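Local coordinates for conserved hypothetical protein (Chlorobium tepidum TLS, PDB 1T6S), which probably takes part in chromosome partitioning during cell division as a winged-helix subunit of the bacterial segregation and condensation complex, at residues 14-19 with 68-73; 23-28 with 36-41; 108-113 with 145-150. All blocks are in the same frame, centred on the assembly; numbering follows the deposited sequence.

Interaction 1: residues 14-19 with 68-73; sequences ALIFSS and YRFLTE
Ile16 and Phe17, in the last turn of helix 2-18, face Arg69 and Phe70 of strand 67-72, the helix and strand segments coming within 7.5 Å axis to axis at a signed crossing angle of -65°. The backbones draw nearest where Ile16 CA lies 5.9 Å from Arg69 CA. The strand is one half of the hairpin it forms with strand 59-64, the wing of the N-terminal winged-helix unit, so the contact sets the end of the first helix against the wing. No direct hydrogen bond joins the segments; a water bridges them instead, donating to Ile16 O and accepting from Phe70 N, with both bonds 2.9 Å long. This water lies in the plane of the Phe70 ring, at its edge.

Phe70 points toward the helix and fits into the angle between Ile16 and Phe17. Its CE1 comes within 3.6 Å of Phe17 N, while its CD1 sits 3.7 Å from Ile16 CG2, the methyl branch that leaves anti to the backbone N. Phe17 CG is likewise anti to its own backbone N (chi1 -175°), and the side chain crosses that of Phe70 at about a right angle. The two rings form a T-shaped pair in which Phe17 brings its edge to the face of Phe70, with centroids 5.7 Å apart and planes at 74°. Phe59, in the other wing strand, gives Phe70 a second aromatic neighbour.

Ile16 uses its other branch to reach further back along the strand. Tyr68 runs away from the helix toward Leu41 and Val45 of helix 38-55, where its OH is hydrogen-bonded to Gln42 OE1, and offers only the root of its side chain to Ile16: Ile16 CD1 rests 4.1 Å from Tyr68 CB.

Interaction 2: residues 23-28 with 36-41; sequences VNLQTL and FTPSEL
Leu25, in the first turn of helix 25-31, reaches across to Phe36, Pro38 and Leu41 at the start of helix 38-55. The two helices and the turn between them make up the helix-turn-helix of the N-terminal winged-helix unit, the second helix standing where DNA-binding relatives carry their recognition helix. At the base of the side chain, Leu25 CA already meets Leu41 CD1, 3.8 Å away, and the same methyl lies 4.0 Å from Leu25 CB. CG is anti to the backbone N (chi1 162°), and beyond it the chain forks. Branch CD1 does most of the touching: it lies 3.5 Å from Phe36 O and 3.6 Å from Phe36 CB, and on another flank it packs 3.8 Å from Leu41 CD1. The other branch makes only a loose approach to the proline ring, Leu25 CD2 lying 4.5 Å from Pro38 CD.

Leu41 CD1 is therefore shared. Leu28, one turn on from Leu25, also meets it with its own CD1 at 4.0 Å, the two side chains crossing at about a right angle. Leu41 CG in turn lies over one face of the Phe36 ring, offset toward the rim.

Both helix starts are capped. Asn24 OD1 accepts from Thr27 N and from Thr27 OG1. Thr37 and Glu40 form a capping box in which Thr37 OG1 accepts from Glu40 N at 2.9 Å, while the return bond from Thr37 N to Glu40 OE1 is weak.

The apolar cluster does not end with the two helices. Leu28 continues onto Leu12 and Leu15 of helix 2-18, Phe36 onto Leu8 and Leu12 of that helix, and just ahead of helix 25-31 the backbone of Val23 is hydrogen-bonded to Tyr68 in strand 67-72.

Interaction 3: residues 108-113 with 145-150; sequences PVTKGE and GRPLQY. With NO3 (nitrate ion), chain G; NO3 (nitrate ion), chain C.
Tyr150, Thr110 and Gln149 dominate this contact, in which the short strand 109-110 pairs antiparallel with strand 148-152, adding a third strand to the wing hairpin of the C-terminal winged-helix unit. Val109 and Tyr150 form a hydrogen-bonded pair: Tyr150 N donates to Val109 O at 2.7 Å and Val109 N to Tyr150 O at 3.2 Å. The Tyr150 ring has Val109 O at its edge and reaches Lys111 CG with CE1, 4.1 Å away.

On the other face, Thr110 sets its methyl CG2 3.8 Å from Pro147 CG and 4.0 Å from Gln149 CG. Its OG1, between the backbone N and the carbonyl carbon (chi1 70°), accepts from Glu113 N, while Glu113 OE2 accepts from Thr110 N, a capping box that starts helix 111-118. An alanine here would probably leave Glu113 N without its cap and open a gap beside Pro147 and Gln149.

Gln149 lies side by side with Pro108, the two CB atoms 3.8 Å apart. Its NE2 donates to a water that passes hydrogen bonds on to Pro108 O and Glu113 OE2. A second water ties Lys111 N to Leu148 O and to a nitrate ion, probably from the crystallisation liquor; that nitrate's O2 accepts from Gly112 N at 2.8 Å.

Overall arrangement
Interactions 1 and 2 belong to one end of the elongated chain and interaction 3 to the other, their centres about 48 Å (interaction 1) and 55 Å (interaction 2) from its own. The first two are nested in sequence and touch, Ile16 packing on Val23, so helix 2-18, the helix-turn-helix and the wing share one apolar core. Each of the three is partly buried, but the means differ. Interaction 2 joins its helices by aliphatic contacts, interaction 1 adds an aromatic pair and a water bridge between helix and strand, and interaction 3 relies on direct backbone bonds within a sheet, with waters and nitrate at its more polar margin.

Interaction 1: residues 14-19 with 68-73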
loop_
_atom_site.group_PDB
_atom_site.type_symbol
_atom_site.label_atom_id
_atom_site.label_comp_id
_atom_site.label_asym_id
_atom_site.label_seq_id
_atom_site.Cartn_x
_atom_site.Cartn_y
_atom_site.Cartn_z
ATOM N N ALA A 14 10.397 15.500 -26.691
ATOM C CA ALA A 14 10.841 15.958 -25.365
ATOM C C ALA A 14 9.723 15.901 -24.322
ATOM O O ALA A 14 9.959 15.521 -23.182
ATOM C CB ALA A 14 11.381 17.383 -25.468
ATOM N N LEU A 15 8.510 16.284 -24.715
ATOM C CA LEU A 15 7.382 16.263 -23.781
ATOM C C LEU A 15 6.986 14.821 -23.428
ATOM O O LEU A 15 6.879 14.465 -22.250
ATOM C CB LEU A 15 6.190 17.039 -24.374
ATOM C CG LEU A 15 6.348 18.577 -24.473
ATOM C CD1 LEU A 15 5.251 19.181 -25.336
ATOM C CD2 LEU A 15 6.294 19.204 -23.056
ATOM N N ILE A 16 6.791 13.987 -24.447
ATOM C CA ILE A 16 6.419 12.597 -24.213
ATOM C C ILE A 16 7.522 11.881 -23.433
ATOM O O ILE A 16 7.256 11.083 -22.533
ATOM C CB ILE A 16 6.154 11.860 -25.546
ATOM C CG1 ILE A 16 5.005 12.566 -26.286
ATOM C CG2 ILE A 16 5.786 10.385 -25.282
ATOM C CD1 ILE A 16 4.714 12.020 -27.668
ATOM N N PHE A 17 8.768 12.178 -23.766
ATOM C CA PHE A 17 9.881 11.563 -23.069
ATOM C C PHE A 17 9.980 11.995 -21.599
ATOM O O PHE A 17 10.243 11.170 -20.735
ATOM C CB PHE A 17 11.176 11.914 -23.775
ATOM C CG PHE A 17 12.368 11.238 -23.196
ATOM C CD1 PHE A 17 12.840 10.054 -23.746
ATOM C CD2 PHE A 17 13.034 11.793 -22.109
ATOM C CE1 PHE A 17 13.972 9.432 -23.222
ATOM C CE2 PHE A 17 14.163 11.184 -21.573
ATOM C CZ PHE A 17 14.632 10.002 -22.134
ATOM N N SER A 18 9.774 13.281 -21.322
ATOM C CA SER A 18 9.853 13.819 -19.965
ATOM C C SER A 18 8.691 13.446 -19.052
ATOM O O SER A 18 8.832 13.434 -17.826
ATOM C CB SER A 18 9.905 15.352 -20.000
ATOM O OG SER A 18 11.051 15.832 -20.666
ATOM N N SER A 19 7.539 13.184 -19.663
ATOM C CA SER A 19 6.314 12.856 -18.954
ATOM C C SER A 19 6.452 11.753 -17.934
ATOM O O SER A 19 7.076 10.722 -18.184
ATOM C CB SER A 19 5.209 12.469 -19.947
ATOM O OG SER A 19 5.605 11.362 -20.735
ATOM N N TYR A 68 -0.042 9.061 -24.782
ATOM C CA TYR A 68 1.183 8.545 -25.394
ATOM C C TYR A 68 2.302 8.406 -24.372
ATOM O O TYR A 68 2.460 9.257 -23.502
ATOM C CB TYR A 68 1.679 9.458 -26.525
ATOM C CG TYR A 68 0.784 9.527 -27.743
ATOM C CD1 TYR A 68 -0.245 10.471 -27.832
ATOM C CD2 TYR A 68 0.968 8.646 -28.813
ATOM C CE1 TYR A 68 -1.072 10.533 -28.968
ATOM C CE2 TYR A 68 0.148 8.697 -29.944
ATOM C CZ TYR A 68 -0.865 9.637 -30.015
ATOM O OH TYR A 68 -1.678 9.666 -31.132
ATOM N N ARG A 69 3.074 7.328 -24.472
ATOM C CA ARG A 69 4.220 7.133 -23.576
ATOM C C ARG A 69 5.249 6.234 -24.248
ATOM O O ARG A 69 4.917 5.455 -25.139
ATOM C CB ARG A 69 3.797 6.509 -22.235
ATOM C CG ARG A 69 3.581 4.986 -22.247
ATOM C CD ARG A 69 2.481 4.533 -23.205
ATOM N NE ARG A 69 1.128 5.045 -22.922
ATOM C CZ ARG A 69 0.409 4.794 -21.825
ATOM N NH1 ARG A 69 0.892 4.042 -20.845
ATOM N NH2 ARG A 69 -0.838 5.240 -21.732
ATOM N N PHE A 70 6.500 6.363 -23.825
ATOM C CA PHE A 70 7.582 5.538 -24.339
ATOM C C PHE A 70 7.552 4.205 -23.623
ATOM O O PHE A 70 7.177 4.133 -22.451
ATOM C CB PHE A 70 8.938 6.186 -24.055
ATOM C CG PHE A 70 9.373 7.177 -25.093
ATOM C CD1 PHE A 70 9.021 8.518 -24.987
ATOM C CD2 PHE A 70 10.120 6.759 -26.199
ATOM C CE1 PHE A 70 9.405 9.439 -25.965
ATOM C CE2 PHE A 70 10.511 7.672 -27.186
ATOM C CZ PHE A 70 10.153 9.013 -27.068
ATOM N N LEU A 71 7.946 3.155 -24.330
ATOM C CA LEU A 71 8.036 1.806 -23.767
ATOM C C LEU A 71 9.245 1.152 -24.436
ATOM O O LEU A 71 9.511 1.415 -25.611
ATOM C CB LEU A 71 6.768 1.003 -24.079
ATOM C CG LEU A 71 5.893 0.516 -22.920
ATOM C CD1 LEU A 71 5.614 1.622 -21.923
ATOM C CD2 LEU A 71 4.586 -0.020 -23.502
ATOM N N THR A 72 9.997 0.331 -23.705
ATOM C CA THR A 72 11.151 -0.333 -24.316
ATOM C C THR A 72 10.651 -1.530 -25.129
ATOM O O THR A 72 9.597 -2.092 -24.834
ATOM C CB THR A 72 12.221 -0.822 -23.278
ATOM O OG1 THR A 72 11.586 -1.511 -22.198
ATOM C CG2 THR A 72 13.020 0.372 -22.724
ATOM N N GLU A 73 11.415 -1.897 -26.150
ATOM C CA GLU A 73 11.079 -2.997 -27.043
ATOM C C GLU A 73 11.043 -4.360 -26.344
ATOM O O GLU A 73 11.854 -4.643 -25.464
ATOM C CB GLU A 73 12.076 -3.027 -28.207
ATOM C CG GLU A 73 11.910 -1.866 -29.163
ATOM C CD GLU A 73 10.704 -2.041 -30.074
ATOM O OE1 GLU A 73 10.854 -2.681 -31.142
ATOM O OE2 GLU A 73 9.600 -1.559 -29.719
HETATM O O HOH W 1 6.693 8.363 -21.776
#

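Interaction 2: residues 23-28 with 36-41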
loop_
_atom_site.group_PDB
_atom_site.type_symbol
_atom_site.label_atom_id
_atom_site.label_comp_id
_atom_site.label_asym_id
_atom_site.label_seq_id
_atom_site.Cartn_x
_atom_site.Cartn_y
_atom_site.Cartn_z
ATOM N N VAL A 23 0.805 11.239 -21.914
ATOM C CA VAL A 23 0.407 12.601 -22.280
ATOM C C VAL A 23 -0.601 12.562 -23.410
ATOM O O VAL A 23 -0.363 11.918 -24.423
ATOM C CB VAL A 23 1.592 13.451 -22.809
ATOM C CG1 VAL A 23 1.363 14.914 -22.485
ATOM C CG2 VAL A 23 2.892 12.940 -22.277
ATOM N N ASN A 24 -1.699 13.291 -23.259
ATOM C CA ASN A 24 -2.727 13.304 -24.279
ATOM C C ASN A 24 -2.632 14.447 -25.280
ATOM O O ASN A 24 -1.814 15.362 -25.149
ATOM C CB ASN A 24 -4.123 13.314 -23.627
ATOM C CG ASN A 24 -4.309 14.473 -22.659
ATOM O OD1 ASN A 24 -3.824 15.582 -22.892
ATOM N ND2 ASN A 24 -5.034 14.226 -21.581
ATOM N N LEU A 25 -3.501 14.381 -26.281
ATOM C CA LEU A 25 -3.578 15.389 -27.327
ATOM C C LEU A 25 -3.828 16.797 -26.761
ATOM O O LEU A 25 -3.272 17.779 -27.252
ATOM C CB LEU A 25 -4.715 15.026 -28.294
ATOM C CG LEU A 25 -5.222 16.159 -29.205
ATOM C CD1 LEU A 25 -4.350 16.255 -30.434
ATOM C CD2 LEU A 25 -6.676 15.896 -29.613
ATOM N N GLN A 26 -4.691 16.903 -25.752
ATOM C CA GLN A 26 -4.997 18.208 -25.159
ATOM C C GLN A 26 -3.762 18.872 -24.548
ATOM O O GLN A 26 -3.498 20.051 -24.774
ATOM C CB GLN A 26 -6.084 18.072 -24.079
ATOM C CG GLN A 26 -7.489 17.774 -24.626
ATOM C CD GLN A 26 -7.701 16.312 -25.002
ATOM O OE1 GLN A 26 -8.772 15.938 -25.482
ATOM N NE2 GLN A 26 -6.697 15.485 -24.779
ATOM N N THR A 27 -3.015 18.103 -23.767
ATOM C CA THR A 27 -1.820 18.611 -23.120
ATOM C C THR A 27 -0.724 18.962 -24.126
ATOM O O THR A 27 -0.120 20.036 -24.052
ATOM C CB THR A 27 -1.288 17.587 -22.103
ATOM O OG1 THR A 27 -2.331 17.267 -21.178
ATOM C CG2 THR A 27 -0.085 18.137 -21.344
ATOM N N LEU A 28 -0.461 18.062 -25.066
ATOM C CA LEU A 28 0.559 18.328 -26.072
ATOM C C LEU A 28 0.246 19.556 -26.941
ATOM O O LEU A 28 1.159 20.302 -27.303
ATOM C CB LEU A 28 0.782 17.089 -26.960
ATOM C CG LEU A 28 1.440 15.901 -26.229
ATOM C CD1 LEU A 28 1.455 14.651 -27.114
ATOM C CD2 LEU A 28 2.865 16.285 -25.802
ATOM N N PHE A 36 -3.144 20.699 -32.813
ATOM C CA PHE A 36 -3.082 19.348 -33.356
ATOM C C PHE A 36 -4.421 18.678 -33.554
ATOM O O PHE A 36 -5.277 18.736 -32.679
ATOM C CB PHE A 36 -2.296 18.435 -32.421
ATOM C CG PHE A 36 -0.829 18.436 -32.661
ATOM C CD1 PHE A 36 0.040 19.069 -31.768
ATOM C CD2 PHE A 36 -0.303 17.773 -33.763
ATOM C CE1 PHE A 36 1.408 19.029 -31.973
ATOM C CE2 PHE A 36 1.065 17.729 -33.975
ATOM C CZ PHE A 36 1.928 18.359 -33.078
ATOM N N THR A 37 -4.589 18.026 -34.704
ATOM C CA THR A 37 -5.795 17.251 -34.964
ATOM C C THR A 37 -5.386 15.852 -34.458
ATOM O O THR A 37 -4.195 15.533 -34.404
ATOM C CB THR A 37 -6.169 17.216 -36.510
ATOM O OG1 THR A 37 -5.179 16.491 -37.252
ATOM C CG2 THR A 37 -6.244 18.655 -37.076
ATOM N N PRO A 38 -6.354 15.019 -34.048
ATOM C CA PRO A 38 -6.002 13.679 -33.561
ATOM C C PRO A 38 -5.231 12.864 -34.591
ATOM O O PRO A 38 -4.373 12.043 -34.249
ATOM C CB PRO A 38 -7.356 13.064 -33.190
ATOM C CG PRO A 38 -8.361 13.906 -33.920
ATOM C CD PRO A 38 -7.793 15.282 -33.884
ATOM N N SER A 39 -5.521 13.117 -35.860
ATOM C CA SER A 39 -4.855 12.416 -36.929
ATOM C C SER A 39 -3.451 12.984 -37.150
ATOM O O SER A 39 -2.490 12.237 -37.369
ATOM C CB SER A 39 -5.686 12.534 -38.205
ATOM O OG SER A 39 -5.185 11.651 -39.181
ATOM N N GLU A 40 -3.334 14.308 -37.090
ATOM C CA GLU A 40 -2.039 14.961 -37.268
ATOM C C GLU A 40 -1.067 14.551 -36.164
ATOM O O GLU A 40 0.107 14.310 -36.430
ATOM C CB GLU A 40 -2.202 16.495 -37.292
ATOM C CG GLU A 40 -0.880 17.276 -37.361
ATOM C CD GLU A 40 -1.055 18.787 -37.238
ATOM O OE1 GLU A 40 -2.092 19.242 -36.707
ATOM O OE2 GLU A 40 -0.145 19.535 -37.661
ATOM N N LEU A 41 -1.559 14.437 -34.928
ATOM C CA LEU A 41 -0.692 14.065 -33.806
ATOM C C LEU A 41 -0.154 12.650 -33.957
ATOM O O LEU A 41 1.022 12.385 -33.702
ATOM C CB LEU A 41 -1.446 14.166 -32.478
ATOM C CG LEU A 41 -0.666 14.607 -31.229
ATOM C CD1 LEU A 41 -1.285 13.970 -29.998
ATOM C CD2 LEU A 41 0.806 14.238 -31.328
#

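Interaction 3: residues 108-113 with 145-150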
loop_
_atom_site.group_PDB
_atom_site.type_symbol
_atom_site.label_atom_id
_atom_site.label_comp_id
_atom_site.label_asym_id
_atom_site.label_seq_id
_atom_site.Cartn_x
_atom_site.Cartn_y
_atom_site.Cartn_z
ATOM N N PRO A 108 -9.945 -9.477 13.615
ATOM C CA PRO A 108 -8.621 -9.542 14.248
ATOM C C PRO A 108 -8.077 -10.964 14.124
ATOM O O PRO A 108 -8.788 -11.930 14.391
ATOM C CB PRO A 108 -8.908 -9.119 15.693
ATOM C CG PRO A 108 -10.301 -9.576 15.913
ATOM C CD PRO A 108 -10.989 -9.211 14.622
ATOM N N VAL A 109 -6.817 -11.083 13.705
ATOM C CA VAL A 109 -6.192 -12.390 13.500
ATOM C C VAL A 109 -4.774 -12.465 14.062
ATOM O O VAL A 109 -4.033 -11.481 14.038
ATOM C CB VAL A 109 -6.174 -12.738 11.971
ATOM C CG1 VAL A 109 -5.283 -11.764 11.215
ATOM C CG2 VAL A 109 -5.710 -14.162 11.759
ATOM N N THR A 110 -4.415 -13.644 14.572
ATOM C CA THR A 110 -3.091 -13.895 15.149
ATOM C C THR A 110 -2.101 -14.419 14.106
ATOM O O THR A 110 -2.493 -14.834 13.020
ATOM C CB THR A 110 -3.150 -14.985 16.235
ATOM O OG1 THR A 110 -3.400 -16.252 15.609
ATOM C CG2 THR A 110 -4.266 -14.701 17.237
ATOM N N LYS A 111 -0.819 -14.425 14.469
ATOM C CA LYS A 111 0.216 -14.944 13.588
ATOM C C LYS A 111 -0.053 -16.423 13.315
ATOM O O LYS A 111 0.074 -16.892 12.184
ATOM C CB LYS A 111 1.601 -14.811 14.223
ATOM C CG LYS A 111 2.113 -13.394 14.332
ATOM C CD LYS A 111 3.586 -13.361 14.729
ATOM C CE LYS A 111 4.093 -11.923 14.769
ATOM N NZ LYS A 111 5.534 -11.832 15.172
ATOM N N GLY A 112 -0.414 -17.164 14.357
ATOM C CA GLY A 112 -0.692 -18.577 14.175
ATOM C C GLY A 112 -1.806 -18.796 13.170
ATOM O O GLY A 112 -1.722 -19.669 12.304
ATOM N N GLU A 113 -2.857 -17.991 13.288
ATOM C CA GLU A 113 -3.990 -18.084 12.398
ATOM C C GLU A 113 -3.607 -17.716 10.963
ATOM O O GLU A 113 -3.994 -18.401 10.018
ATOM C CB GLU A 113 -5.130 -17.192 12.919
ATOM C CG GLU A 113 -5.871 -17.812 14.120
ATOM C CD GLU A 113 -6.818 -16.851 14.833
ATOM O OE1 GLU A 113 -7.697 -17.335 15.576
ATOM O OE2 GLU A 113 -6.691 -15.623 14.672
ATOM N N GLY A 145 -1.985 -19.050 25.670
ATOM C CA GLY A 145 -0.925 -18.058 25.596
ATOM C C GLY A 145 -1.380 -16.649 25.249
ATOM O O GLY A 145 -0.576 -15.717 25.276
ATOM N N ARG A 146 -2.658 -16.488 24.912
ATOM C CA ARG A 146 -3.202 -15.171 24.585
ATOM C C ARG A 146 -2.374 -14.417 23.556
ATOM O O ARG A 146 -1.881 -13.311 23.825
ATOM C CB ARG A 146 -3.316 -14.322 25.856
ATOM C CG ARG A 146 -4.622 -14.487 26.601
ATOM C CD ARG A 146 -5.701 -13.603 25.961
ATOM N NE ARG A 146 -7.013 -13.794 26.569
ATOM C CZ ARG A 146 -7.286 -13.588 27.855
ATOM N NH1 ARG A 146 -6.330 -13.177 28.684
ATOM N NH2 ARG A 146 -8.522 -13.796 28.308
ATOM N N PRO A 147 -2.226 -14.989 22.352
ATOM C CA PRO A 147 -1.435 -14.305 21.320
ATOM C C PRO A 147 -2.080 -13.020 20.807
ATOM O O PRO A 147 -3.297 -12.886 20.795
ATOM C CB PRO A 147 -1.293 -15.364 20.230
ATOM C CG PRO A 147 -2.589 -16.169 20.376
ATOM C CD PRO A 147 -2.735 -16.289 21.878
ATOM N N LEU A 148 -1.239 -12.077 20.395
ATOM C CA LEU A 148 -1.687 -10.795 19.868
ATOM C C LEU A 148 -2.466 -10.993 18.576
ATOM O O LEU A 148 -2.129 -11.870 17.767
ATOM C CB LEU A 148 -0.476 -9.900 19.583
ATOM C CG LEU A 148 0.371 -9.496 20.797
ATOM C CD1 LEU A 148 1.638 -8.751 20.369
ATOM C CD2 LEU A 148 -0.489 -8.616 21.689
ATOM N N GLN A 149 -3.510 -10.184 18.400
ATOM C CA GLN A 149 -4.352 -10.202 17.201
ATOM C C GLN A 149 -4.067 -8.917 16.466
ATOM O O GLN A 149 -3.849 -7.881 17.098
ATOM C CB GLN A 149 -5.832 -10.225 17.575
ATOM C CG GLN A 149 -6.251 -11.422 18.383
ATOM C CD GLN A 149 -7.674 -11.290 18.857
ATOM O OE1 GLN A 149 -7.999 -10.370 19.609
ATOM N NE2 GLN A 149 -8.535 -12.195 18.411
ATOM N N TYR A 150 -4.072 -8.966 15.139
ATOM C CA TYR A 150 -3.793 -7.768 14.344
ATOM C C TYR A 150 -4.940 -7.337 13.461
ATOM O O TYR A 150 -5.809 -8.135 13.130
ATOM C CB TYR A 150 -2.550 -7.977 13.482
ATOM C CG TYR A 150 -1.322 -8.334 14.280
ATOM C CD1 TYR A 150 -1.042 -9.656 14.624
ATOM C CD2 TYR A 150 -0.468 -7.342 14.742
ATOM C CE1 TYR A 150 0.069 -9.972 15.420
ATOM C CE2 TYR A 150 0.628 -7.652 15.531
ATOM C CZ TYR A 150 0.889 -8.962 15.865
ATOM O OH TYR A 150 1.971 -9.239 16.664
HETATM N N NO3 G . 0.605 -16.625 17.929
HETATM O O1 NO3 G . 1.355 -15.604 18.019
HETATM O O2 NO3 G . -0.239 -16.615 17.097
HETATM O O3 NO3 G . 0.803 -17.542 18.698
HETATM N N NO3 C . 6.182 -11.928 11.620
HETATM O O1 NO3 C . 6.172 -12.803 12.518
HETATM O O2 NO3 C . 5.527 -12.147 10.645
HETATM O O3 NO3 C . 6.845 -10.944 11.809
HETATM O O HOH W 2 -8.190 -13.883 16.284
HETATM O O HOH W 3 0.053 -13.327 17.064
#